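Local structure of glutamate racemase (Bacillus anthracis, 2DWU) at residues F59-Q67 with V262-K270; D14-V22 with F248-L256. The protein belongs to the Asp/Glu/hydantoin racemase family, two-domain alpha/beta proteins with a ligand pocket between the domains, occupied here by D-glutamic acid. All coordinates share one frame; numbering follows the deposited sequence. Where two conformers were deposited one is given.

Contact 1: F59-Q67 with V262-K270. With K (potassium ion), chain G.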
loop_
_atom_site.group_PDB
_atom_site.type_symbol
_atom_site.label_atom_id
_atom_site.label_comp_id
_atom_site.label_asym_id
_atom_site.label_seq_id
_atom_site.Cartn_x
_atom_site.Cartn_y
_atom_site.Cartn_z
ATOM N N PHE B 59 24.564 -5.444 -10.547
ATOM C CA PHE B 59 24.402 -5.899 -11.919
ATOM C C PHE B 59 24.900 -7.326 -12.118
ATOM O O PHE B 59 24.394 -8.040 -12.990
ATOM C CB PHE B 59 25.050 -4.921 -12.898
ATOM C CG PHE B 59 24.114 -3.823 -13.326
ATOM C CD1 PHE B 59 24.141 -2.573 -12.704
ATOM C CD2 PHE B 59 23.134 -4.066 -14.289
ATOM C CE1 PHE B 59 23.212 -1.588 -13.024
ATOM C CE2 PHE B 59 22.196 -3.088 -14.619
ATOM C CZ PHE B 59 22.231 -1.842 -13.983
ATOM N N GLU B 60 25.884 -7.751 -11.330
ATOM C CA GLU B 60 26.363 -9.133 -11.395
ATOM C C GLU B 60 25.243 -10.056 -10.878
ATOM O O GLU B 60 25.028 -11.132 -11.412
ATOM C CB GLU B 60 27.619 -9.331 -10.536
ATOM C CG GLU B 60 28.817 -8.556 -11.032
ATOM C CD GLU B 60 30.110 -8.968 -10.360
ATOM O OE1 GLU B 60 30.068 -9.630 -9.292
ATOM O OE2 GLU B 60 31.189 -8.621 -10.902
ATOM N N MET B 61 24.522 -9.640 -9.840
ATOM C CA MET B 61 23.429 -10.473 -9.342
ATOM C C MET B 61 22.289 -10.514 -10.356
ATOM O O MET B 61 21.620 -11.535 -10.494
ATOM C CB MET B 61 22.893 -9.964 -7.984
ATOM C CG MET B 61 23.811 -10.291 -6.821
ATOM S SD MET B 61 23.110 -9.941 -5.215
ATOM C CE MET B 61 23.366 -8.140 -5.080
ATOM N N VAL B 62 22.052 -9.406 -11.051
ATOM C CA VAL B 62 20.980 -9.387 -12.051
ATOM C C VAL B 62 21.320 -10.369 -13.181
ATOM O O VAL B 62 20.437 -11.056 -13.691
ATOM C CB VAL B 62 20.764 -7.972 -12.637
ATOM C CG1 VAL B 62 19.811 -8.027 -13.850
ATOM C CG2 VAL B 62 20.172 -7.065 -11.561
ATOM N N GLU B 63 22.597 -10.446 -13.552
ATOM C CA GLU B 63 23.014 -11.368 -14.606
ATOM C C GLU B 63 22.724 -12.794 -14.186
ATOM O O GLU B 63 22.337 -13.624 -15.015
ATOM C CB GLU B 63 24.510 -11.213 -14.922
ATOM C CG GLU B 63 24.803 -10.014 -15.804
ATOM C CD GLU B 63 23.945 -10.000 -17.066
ATOM O OE1 GLU B 63 24.068 -10.948 -17.876
ATOM O OE2 GLU B 63 23.146 -9.051 -17.243
ATOM N N PHE B 64 22.912 -13.087 -12.900
ATOM C CA PHE B 64 22.620 -14.407 -12.386
ATOM C C PHE B 64 21.119 -14.678 -12.464
ATOM O O PHE B 64 20.686 -15.748 -12.913
ATOM C CB PHE B 64 23.068 -14.537 -10.925
ATOM C CG PHE B 64 22.561 -15.786 -10.254
ATOM C CD1 PHE B 64 23.115 -17.025 -10.546
ATOM C CD2 PHE B 64 21.480 -15.727 -9.376
ATOM C CE1 PHE B 64 22.599 -18.195 -9.974
ATOM C CE2 PHE B 64 20.959 -16.884 -8.801
ATOM C CZ PHE B 64 21.521 -18.125 -9.102
ATOM N N LEU B 65 20.314 -13.720 -12.012
ATOM C CA LEU B 65 18.866 -13.906 -12.008
ATOM C C LEU B 65 18.258 -14.017 -13.404
ATOM O O LEU B 65 17.210 -14.642 -13.579
ATOM C CB LEU B 65 18.193 -12.761 -11.226
ATOM C CG LEU B 65 18.471 -12.783 -9.718
ATOM C CD1 LEU B 65 17.862 -11.521 -9.057
ATOM C CD2 LEU B 65 17.885 -14.051 -9.080
ATOM N N LYS B 66 18.926 -13.438 -14.395
ATOM C CA LYS B 66 18.422 -13.468 -15.766
ATOM C C LYS B 66 18.411 -14.869 -16.356
ATOM O O LYS B 66 17.831 -15.095 -17.423
ATOM C CB LYS B 66 19.241 -12.530 -16.651
ATOM C CG LYS B 66 18.764 -11.107 -16.619
ATOM C CD LYS B 66 19.738 -10.195 -17.351
ATOM C CE LYS B 66 19.081 -8.871 -17.670
ATOM N NZ LYS B 66 17.957 -9.054 -18.643
ATOM N N GLN B 67 19.044 -15.811 -15.665
ATOM C CA GLN B 67 19.072 -17.191 -16.127
ATOM C C GLN B 67 17.711 -17.838 -15.864
ATOM O O GLN B 67 17.403 -18.915 -16.390
ATOM C CB GLN B 67 20.190 -17.950 -15.410
ATOM C CG GLN B 67 21.562 -17.303 -15.631
ATOM C CD GLN B 67 22.681 -18.023 -14.887
ATOM O OE1 GLN B 67 22.719 -18.035 -13.653
ATOM N NE2 GLN B 67 23.594 -18.641 -15.640
ATOM N N VAL B 262 18.765 -23.857 -0.121
ATOM C CA VAL B 262 19.879 -22.935 -0.362
ATOM C C VAL B 262 21.008 -23.555 -1.180
ATOM O O VAL B 262 21.454 -24.676 -0.896
ATOM C CB VAL B 262 20.505 -22.409 0.949
ATOM C CG1 VAL B 262 21.516 -21.309 0.611
ATOM C CG2 VAL B 262 19.428 -21.854 1.872
ATOM N N ASP B 263 21.456 -22.832 -2.196
ATOM C CA ASP B 263 22.549 -23.293 -3.051
ATOM C C ASP B 263 23.613 -22.208 -3.194
ATOM O O ASP B 263 23.327 -21.018 -3.024
ATOM C CB ASP B 263 22.027 -23.691 -4.433
ATOM C CG ASP B 263 21.331 -25.042 -4.422
ATOM O OD1 ASP B 263 20.098 -25.083 -4.498
ATOM O OD2 ASP B 263 22.038 -26.073 -4.324
ATOM N N CYS B 264 24.834 -22.633 -3.514
ATOM C CA CYS B 264 25.964 -21.717 -3.681
ATOM C C CYS B 264 26.023 -21.187 -5.107
ATOM O O CYS B 264 25.573 -21.840 -6.056
ATOM C CB CYS B 264 27.277 -22.435 -3.351
ATOM S SG CYS B 264 27.591 -23.854 -4.425
ATOM N N VAL B 265 26.579 -19.996 -5.267
ATOM C CA VAL B 265 26.703 -19.388 -6.577
ATOM C C VAL B 265 27.963 -18.546 -6.577
ATOM O O VAL B 265 28.344 -18.018 -5.534
ATOM C CB VAL B 265 25.493 -18.468 -6.894
ATOM C CG1 VAL B 265 25.203 -17.561 -5.708
ATOM C CG2 VAL B 265 25.787 -17.612 -8.118
ATOM N N ASP B 266 28.615 -18.453 -7.734
ATOM C CA ASP B 266 29.811 -17.635 -7.894
ATOM C C ASP B 266 29.497 -16.469 -8.814
ATOM O O ASP B 266 28.934 -16.660 -9.899
ATOM C CB ASP B 266 30.960 -18.425 -8.542
ATOM C CG ASP B 266 31.676 -19.330 -7.574
ATOM O OD1 ASP B 266 32.557 -20.095 -8.019
ATOM O OD2 ASP B 266 31.383 -19.289 -6.370
ATOM N N LEU B 267 29.865 -15.267 -8.394
ATOM C CA LEU B 267 29.665 -14.088 -9.228
ATOM C C LEU B 267 31.060 -13.574 -9.534
ATOM O O LEU B 267 31.949 -13.679 -8.694
ATOM C CB LEU B 267 28.872 -13.008 -8.485
ATOM C CG LEU B 267 27.474 -13.428 -8.029
ATOM C CD1 LEU B 267 26.838 -12.280 -7.248
ATOM C CD2 LEU B 267 26.624 -13.815 -9.230
ATOM N N PRO B 268 31.286 -13.052 -10.753
ATOM C CA PRO B 268 30.330 -12.917 -11.854
ATOM C C PRO B 268 30.049 -14.267 -12.503
ATOM O O PRO B 268 30.896 -15.164 -12.482
ATOM C CB PRO B 268 31.033 -11.941 -12.802
ATOM C CG PRO B 268 32.479 -12.247 -12.579
ATOM C CD PRO B 268 32.561 -12.385 -11.081
ATOM N N VAL B 269 28.856 -14.401 -13.077
ATOM C CA VAL B 269 28.434 -15.637 -13.732
ATOM C C VAL B 269 29.308 -16.006 -14.923
ATOM O O VAL B 269 29.826 -15.134 -15.619
ATOM C CB VAL B 269 26.966 -15.533 -14.227
ATOM C CG1 VAL B 269 26.600 -16.757 -15.057
ATOM C CG2 VAL B 269 26.028 -15.417 -13.033
ATOM N N LYS B 270 29.443 -17.315 -15.138
ATOM C CA LYS B 270 30.222 -17.910 -16.226
ATOM C C LYS B 270 31.623 -17.342 -16.369
ATOM O O LYS B 270 31.985 -16.445 -15.575
ATOM C CB LYS B 270 29.475 -17.785 -17.559
ATOM C CG LYS B 270 29.220 -16.359 -18.023
ATOM C CD LYS B 270 28.351 -16.313 -19.271
ATOM C CE LYS B 270 26.955 -16.883 -19.016
ATOM N NZ LYS B 270 26.965 -18.340 -18.682
HETATM K K K G . 30.962 -17.452 -4.259
HETATM O O HOH W 1 27.251 -12.033 -12.925
HETATM O O HOH W 2 30.825 -14.939 -5.796
HETATM O O HOH W 3 33.429 -15.712 -5.505
#
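Phe64 and Val269 meet at about a right angle where the last turns of helix 51-65 receive the end of the modelled chain. CG2 of Val269 rests on the helix backbone, 3.6 Å from CA of Phe64, and also lies at the edge of the Phe64 ring, near its plane. The ring reaches the strand end because CG stands anti to the backbone N (chi1 169°). There CG2 of Val265 comes from the opposite direction and approaches CD1 of Phe64 obliquely, at 3.7 Å. Leu267 spreads its two methyls over the helix. The Leu267 and Met61 side chains cross at a slant, with Leu267 CD1 3.6 Å from Met61 CG, while Leu267 CD2 lies 4.0 Å from CB of Phe64. Glu60 runs alongside Pro268, both pointing the same way, with Glu60 OE2 3.8 Å from Pro268 CB. The peptide bond before Pro268 is cis. The carboxylate of Glu60 makes its salt bridge with Arg43.

A water links the two segments: it donates to Glu60 O at 2.8 Å and accepts from Val269 N at 2.9 Å. A second water accepts from Leu267 N and also binds the potassium ion. The ion is bound by Val265 O and Asp266 OD2, with Thr242 O as a further ligand.

The contact joins the residues just past edge strand 262-264 to helix 51-65. On the inner side Met61 and Val265 pack on strand 35-39, and the Phe64 ring meets Phe240 of strand 238-241 edge-to-face. Phe59 and Val62 face helix 78-91.

Contact 2: D14-V22 with F248-L256. With DGL (D-glutamic acid), chain H.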
loop_
_atom_site.group_PDB
_atom_site.type_symbol
_atom_site.label_atom_id
_atom_site.label_comp_id
_atom_site.label_asym_id
_atom_site.label_seq_id
_atom_site.Cartn_x
_atom_site.Cartn_y
_atom_site.Cartn_z
ATOM N N ASP B 14 19.757 -9.164 -2.824
ATOM C CA ASP B 14 20.121 -8.499 -1.583
ATOM C C ASP B 14 21.611 -8.675 -1.381
ATOM O O ASP B 14 22.238 -9.487 -2.044
ATOM C CB ASP B 14 19.362 -9.154 -0.419
ATOM C CG ASP B 14 19.697 -8.496 0.917
ATOM O OD1 ASP B 14 19.564 -7.254 1.011
ATOM O OD2 ASP B 14 20.113 -9.192 1.867
ATOM N N SER B 15 22.176 -7.916 -0.456
ATOM C CA SER B 15 23.583 -8.057 -0.163
ATOM C C SER B 15 23.887 -9.327 0.641
ATOM O O SER B 15 25.049 -9.720 0.715
ATOM C CB SER B 15 24.066 -6.837 0.622
ATOM O OG SER B 15 23.494 -6.799 1.927
ATOM N N GLY B 16 22.868 -9.966 1.233
ATOM C CA GLY B 16 23.107 -11.157 2.035
ATOM C C GLY B 16 21.862 -11.850 2.544
ATOM O O GLY B 16 21.012 -12.255 1.744
ATOM N N VAL B 17 21.758 -12.002 3.865
ATOM C CA VAL B 17 20.607 -12.648 4.487
ATOM C C VAL B 17 19.504 -11.664 4.873
ATOM O O VAL B 17 18.343 -12.044 4.961
ATOM C CB VAL B 17 20.995 -13.455 5.775
ATOM C CG1 VAL B 17 21.740 -14.713 5.405
ATOM C CG2 VAL B 17 21.861 -12.605 6.716
ATOM N N GLY B 18 19.863 -10.405 5.088
ATOM C CA GLY B 18 18.866 -9.422 5.505
ATOM C C GLY B 18 17.598 -9.425 4.676
ATOM O O GLY B 18 16.482 -9.289 5.209
ATOM N N GLY B 19 17.792 -9.536 3.359
ATOM C CA GLY B 19 16.690 -9.558 2.414
ATOM C C GLY B 19 15.641 -10.625 2.694
ATOM O O GLY B 19 14.580 -10.621 2.047
ATOM N N LEU B 20 15.923 -11.566 3.609
ATOM C CA LEU B 20 14.919 -12.571 3.936
ATOM C C LEU B 20 13.702 -11.908 4.581
ATOM O O LEU B 20 12.612 -12.469 4.565
ATOM C CB LEU B 20 15.465 -13.655 4.880
ATOM C CG LEU B 20 16.508 -14.612 4.297
ATOM C CD1 LEU B 20 16.854 -15.657 5.399
ATOM C CD2 LEU B 20 15.955 -15.327 3.038
ATOM N N THR B 21 13.868 -10.719 5.159
ATOM C CA THR B 21 12.692 -10.046 5.723
ATOM C C THR B 21 11.734 -9.684 4.587
ATOM O O THR B 21 10.498 -9.806 4.731
ATOM C CB THR B 21 13.073 -8.763 6.539
ATOM O OG1 THR B 21 13.832 -7.859 5.729
ATOM C CG2 THR B 21 13.929 -9.145 7.717
ATOM N N VAL B 22 12.296 -9.255 3.449
ATOM C CA VAL B 22 11.511 -8.895 2.282
ATOM C C VAL B 22 10.916 -10.160 1.641
ATOM O O VAL B 22 9.749 -10.215 1.286
ATOM C CB VAL B 22 12.375 -8.143 1.252
ATOM C CG1 VAL B 22 11.553 -7.783 0.026
ATOM C CG2 VAL B 22 12.928 -6.880 1.880
ATOM N N PHE B 248 24.212 -19.524 5.711
ATOM C CA PHE B 248 22.943 -18.948 5.267
ATOM C C PHE B 248 21.754 -19.778 5.765
ATOM O O PHE B 248 20.781 -19.236 6.286
ATOM C CB PHE B 248 22.907 -18.876 3.744
ATOM C CG PHE B 248 21.838 -17.962 3.207
ATOM C CD1 PHE B 248 22.176 -16.707 2.714
ATOM C CD2 PHE B 248 20.511 -18.371 3.150
ATOM C CE1 PHE B 248 21.205 -15.863 2.162
ATOM C CE2 PHE B 248 19.528 -17.532 2.593
ATOM C CZ PHE B 248 19.883 -16.280 2.098
ATOM N N GLU B 249 21.837 -21.097 5.600
ATOM C CA GLU B 249 20.765 -21.994 6.034
ATOM C C GLU B 249 20.468 -21.854 7.529
ATOM O O GLU B 249 19.311 -21.882 7.957
ATOM C CB GLU B 249 21.139 -23.448 5.716
ATOM C CG GLU B 249 21.095 -23.789 4.225
ATOM C CD GLU B 249 21.617 -25.189 3.910
ATOM O OE1 GLU B 249 21.213 -25.752 2.869
ATOM O OE2 GLU B 249 22.441 -25.724 4.686
ATOM N N HIS B 250 21.521 -21.715 8.323
ATOM C CA HIS B 250 21.375 -21.578 9.768
ATOM C C HIS B 250 20.680 -20.279 10.178
ATOM O O HIS B 250 19.774 -20.294 11.019
ATOM C CB HIS B 250 22.757 -21.677 10.436
ATOM C CG HIS B 250 22.727 -21.505 11.922
ATOM N ND1 HIS B 250 22.007 -22.336 12.755
ATOM C CD2 HIS B 250 23.329 -20.595 12.727
ATOM C CE1 HIS B 250 22.166 -21.945 14.008
ATOM N NE2 HIS B 250 22.963 -20.892 14.019
ATOM N N ILE B 251 21.104 -19.149 9.613
ATOM C CA ILE B 251 20.463 -17.877 9.945
ATOM C C ILE B 251 19.011 -17.894 9.464
ATOM O O ILE B 251 18.099 -17.468 10.172
ATOM C CB ILE B 251 21.159 -16.676 9.261
ATOM C CG1 ILE B 251 22.604 -16.557 9.746
ATOM C CG2 ILE B 251 20.373 -15.400 9.551
ATOM C CD1 ILE B 251 23.392 -15.479 9.020
ATOM N N ALA B 252 18.814 -18.380 8.242
ATOM C CA ALA B 252 17.482 -18.449 7.656
ATOM C C ALA B 252 16.518 -19.232 8.536
ATOM O O ALA B 252 15.388 -18.808 8.782
ATOM C CB ALA B 252 17.554 -19.089 6.280
ATOM N N GLU B 253 16.954 -20.391 9.015
ATOM C CA GLU B 253 16.066 -21.178 9.854
ATOM C C GLU B 253 15.734 -20.402 11.119
ATOM O O GLU B 253 14.610 -20.461 11.613
ATOM C CB GLU B 253 16.699 -22.529 10.207
ATOM C CG GLU B 253 15.877 -23.344 11.202
ATOM C CD GLU B 253 16.345 -24.792 11.314
ATOM O OE1 GLU B 253 17.570 -25.026 11.394
ATOM O OE2 GLU B 253 15.483 -25.695 11.328
ATOM N N ARG B 254 16.703 -19.657 11.643
ATOM C CA ARG B 254 16.448 -18.871 12.850
ATOM C C ARG B 254 15.456 -17.740 12.584
ATOM O O ARG B 254 14.546 -17.496 13.370
ATOM C CB ARG B 254 17.739 -18.241 13.379
ATOM C CG ARG B 254 18.849 -19.211 13.732
ATOM C CD ARG B 254 19.334 -18.972 15.168
ATOM N NE ARG B 254 19.475 -17.549 15.495
ATOM C CZ ARG B 254 20.355 -16.718 14.937
ATOM N NH1 ARG B 254 21.196 -17.156 14.004
ATOM N NH2 ARG B 254 20.398 -15.444 15.319
ATOM N N TRP B 255 15.634 -17.037 11.470
ATOM C CA TRP B 255 14.763 -15.909 11.147
ATOM C C TRP B 255 13.363 -16.306 10.686
ATOM O O TRP B 255 12.361 -15.735 11.127
ATOM C CB TRP B 255 15.422 -15.054 10.059
ATOM C CG TRP B 255 16.562 -14.192 10.539
ATOM C CD1 TRP B 255 17.354 -14.394 11.645
ATOM C CD2 TRP B 255 17.082 -13.039 9.880
ATOM N NE1 TRP B 255 18.343 -13.429 11.703
ATOM C CE2 TRP B 255 18.198 -12.588 10.629
ATOM C CE3 TRP B 255 16.719 -12.338 8.724
ATOM C CZ2 TRP B 255 18.951 -11.465 10.253
ATOM C CZ3 TRP B 255 17.473 -11.218 8.356
ATOM C CH2 TRP B 255 18.572 -10.799 9.117
ATOM N N LEU B 256 13.306 -17.295 9.799
ATOM C CA LEU B 256 12.043 -17.747 9.243
ATOM C C LEU B 256 11.264 -18.738 10.097
ATOM O O LEU B 256 10.035 -18.763 10.052
ATOM C CB LEU B 256 12.288 -18.352 7.868
ATOM C CG LEU B 256 12.954 -17.418 6.860
ATOM C CD1 LEU B 256 13.157 -18.157 5.551
ATOM C CD2 LEU B 256 12.108 -16.164 6.678
HETATM N N DGL H . 20.836 -5.224 3.199
HETATM C CA DGL H . 21.480 -3.942 3.626
HETATM C C DGL H . 20.492 -2.830 3.570
HETATM O O DGL H . 20.834 -1.653 3.572
HETATM C CB DGL H . 22.034 -4.081 5.061
HETATM C CG DGL H . 23.360 -4.873 4.976
HETATM C CD DGL H . 24.441 -4.248 4.193
HETATM O OE1 DGL H . 25.065 -3.251 4.561
HETATM O OE2 DGL H . 24.708 -4.812 3.038
HETATM O OXT DGL H . 19.232 -3.158 3.507
#
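The loop that follows strand 9-14 forms part of the D-glutamic acid pocket, and helix 245-256 packs against this loop and the start of helix 20-29. Leu20 and Val17 carry most of the contact from the loop side. Val17 was modelled in two conformers. In the one given, its CG1 sits over one face of the Phe248 ring, a CH-pi contact 3.8 Å from the ring centroid, and its CG2 meets CD1 of Ile251 at 4.0 Å. Gly16 O lies at the edge of the Phe248 ring, near its plane.

Leu20 points toward the helix, and its CD1 lies 3.6 Å from Ala252 CB. Its CD2 approaches Phe248 CZ obliquely. Trp255 brings the six-membered end of its indole to the loop. CA of Gly18 lies at the ring edge, 3.6 Å from Trp255 CZ3, and Ile251 CG2 stands over one indole face, offset toward the rim.

On the pocket side, Asp14 OD2 accepts from Gly16 N at 2.9 Å, an Asx turn, and from Gly19 N at 2.8 Å. Asp14 OD1 takes a weak bond from the ligand N. Ser15 OG donates to ligand OE2 at 2.6 Å.

The side of the loop facing helix 245-256 is therefore mostly apolar, with carbonyl oxygens at the rings; Gly16 O is hydrogen-bonded to Tyr37 OH. The opposing amides, one above each face of the Asp14 carboxylate, probably limit its rotation. This probably helps hold the loop in the shape that meets the ligand.

How the contacts relate
From the N terminus the chain passes 14-22, then 59-67, and returns near its end to 248-256 and 262-270. Contact 2 closes a loop of 225 residues and contact 1 one of 194. The two loops cross, since their segments alternate along the chain. Both bring late elements back to early ones around the same six-stranded parallel sheet. Contact 2 ties helix 245-256 to the loop after strand 9-14, and contact 1 ties the tail after edge strand 262-264 to helix 51-65. Their centres are 18 Å apart. They touch directly: Met61 SD packs on Asp14 O, and Val262 CG2 packs on Phe248 and Glu249.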